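Local coordinates for protein SOXX (Paracoccus pantotrophus, PDB 2C1D) that probably carries electrons through a covalently bound heme c, as one subunit of the SoxXA cytochrome complex that initiates chemotrophic sulfur oxidation, at residues 28-31 with 32-36. Numbering follows the deposited sequence.
Sequences EGVR and IMTTN
With chi1 at 56°, T34 sets its OG1 between its own backbone N and carbonyl carbon, where it donates a hydrogen bond to V30 O (2.7 Å). T35 instead holds OG1 beside its backbone N (chi1 -61°), and this hydroxyl donates to R31 O at 2.6 Å. That carbonyl oxygen also accepts T34 N at 3.2 Å, the two donors arriving from opposite faces of its plane. A water donates to T35 OG1 and accepts a weak bond from R31 NH1. The R31 guanidinium meets E28 side-on in a salt bridge: NE (3.0 Å) and NH2 (2.8 Å) both donate to E28 OE2, from the same face of the carboxylate. Across at about a right angle lies I32, its CD1 3.7 Å from E28 CG, while I32 N makes the regular helix bond to E28 O. Cutting E28 back to an alanine is likely to leave R31 NE and NH2 without this carboxylate, the guanidinium less firmly placed and I32 CD1 without its CG neighbour. Further round, M33 CG lies 3.1 Å from G29 O, and the side chain continues beside C41 and the heme. This is the C-terminal end of helix 26-33 of a cytochrome c fold, where two threonine hydroxyls take up last-turn carbonyls, packed on helix 122-133 just ahead of the heme-attachment site.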
loop_
_atom_site.group_PDB
_atom_site.type_symbol
_atom_site.label_atom_id
_atom_site.label_comp_id
_atom_site.label_asym_id
_atom_site.label_seq_id
_atom_site.Cartn_x
_atom_site.Cartn_y
_atom_site.Cartn_z
ATOM N N GLU B 28 -27.728 -15.108 -8.033
ATOM C CA GLU B 28 -27.397 -13.928 -7.228
ATOM C C GLU B 28 -26.054 -14.153 -6.550
ATOM O O GLU B 28 -25.255 -13.247 -6.490
ATOM C CB GLU B 28 -28.511 -13.592 -6.205
ATOM C CG GLU B 28 -28.281 -12.295 -5.401
ATOM C CD GLU B 28 -28.399 -10.998 -6.220
ATOM O OE1 GLU B 28 -28.792 -11.063 -7.415
ATOM O OE2 GLU B 28 -28.086 -9.903 -5.660
ATOM N N GLY B 29 -25.797 -15.357 -6.055
ATOM C CA GLY B 29 -24.473 -15.732 -5.581
ATOM C C GLY B 29 -23.346 -15.330 -6.553
ATOM O O GLY B 29 -22.349 -14.734 -6.160
ATOM N N VAL B 30 -23.518 -15.623 -7.832
ATOM C CA VAL B 30 -22.499 -15.283 -8.809
ATOM C C VAL B 30 -22.297 -13.753 -8.843
ATOM O O VAL B 30 -21.164 -13.253 -8.876
ATOM C CB VAL B 30 -22.874 -15.789 -10.208
ATOM C CG1 VAL B 30 -21.964 -15.212 -11.271
ATOM C CG2 VAL B 30 -22.780 -17.313 -10.247
ATOM N N ARG B 31 -23.402 -13.025 -8.877
ATOM C CA ARG B 31 -23.325 -11.559 -8.926
ATOM C C ARG B 31 -22.556 -11.034 -7.716
ATOM O O ARG B 31 -21.666 -10.199 -7.855
ATOM C CB ARG B 31 -24.720 -10.930 -8.985
ATOM C CG ARG B 31 -24.699 -9.430 -9.329
ATOM C CD ARG B 31 -26.068 -8.809 -9.302
ATOM N NE ARG B 31 -26.456 -8.673 -7.920
ATOM C CZ ARG B 31 -26.143 -7.625 -7.164
ATOM N NH1 ARG B 31 -25.514 -6.547 -7.674
ATOM N NH2 ARG B 31 -26.491 -7.638 -5.901
ATOM N N ILE B 32 -22.895 -11.546 -6.537
ATOM C CA ILE B 32 -22.257 -11.135 -5.297
ATOM C C ILE B 32 -20.755 -11.418 -5.357
ATOM O O ILE B 32 -19.946 -10.603 -4.950
ATOM C CB ILE B 32 -22.938 -11.856 -4.100
ATOM C CG1 ILE B 32 -24.378 -11.341 -3.921
ATOM C CG2 ILE B 32 -22.145 -11.682 -2.807
ATOM C CD1 ILE B 32 -25.301 -12.308 -3.228
ATOM N N MET B 33 -20.386 -12.579 -5.886
ATOM C CA MET B 33 -18.998 -13.023 -5.875
ATOM C C MET B 33 -18.108 -12.229 -6.850
ATOM O O MET B 33 -16.876 -12.217 -6.708
ATOM C CB MET B 33 -18.930 -14.525 -6.186
ATOM C CG MET B 33 -19.546 -15.422 -5.089
ATOM S SD MET B 33 -19.800 -17.096 -5.706
ATOM C CE MET B 33 -18.153 -17.677 -5.666
ATOM N N THR B 34 -18.730 -11.558 -7.818
ATOM C CA THR B 34 -17.990 -10.919 -8.910
ATOM C C THR B 34 -18.222 -9.418 -8.978
ATOM O O THR B 34 -17.874 -8.757 -9.979
ATOM C CB THR B 34 -18.366 -11.574 -10.215
ATOM O OG1 THR B 34 -19.790 -11.509 -10.406
ATOM C CG2 THR B 34 -18.043 -13.087 -10.161
ATOM N N THR B 35 -18.789 -8.879 -7.896
ATOM C CA THR B 35 -19.018 -7.453 -7.775
ATOM C C THR B 35 -18.064 -6.917 -6.701
ATOM O O THR B 35 -18.024 -7.438 -5.566
ATOM C CB THR B 35 -20.490 -7.161 -7.415
ATOM O OG1 THR B 35 -21.368 -7.654 -8.452
ATOM C CG2 THR B 35 -20.730 -5.637 -7.359
ATOM N N ASN B 36 -17.312 -5.875 -7.051
ATOM C CA ASN B 36 -16.225 -5.380 -6.198
ATOM C C ASN B 36 -16.636 -4.961 -4.773
ATOM O O ASN B 36 -15.906 -5.172 -3.812
ATOM C CB ASN B 36 -15.487 -4.223 -6.892
ATOM C CG ASN B 36 -14.862 -4.636 -8.226
ATOM O OD1 ASN B 36 -14.946 -5.791 -8.639
ATOM N ND2 ASN B 36 -14.269 -3.672 -8.924
HETATM O O HOH W 1 -23.324 -6.309 -9.770
#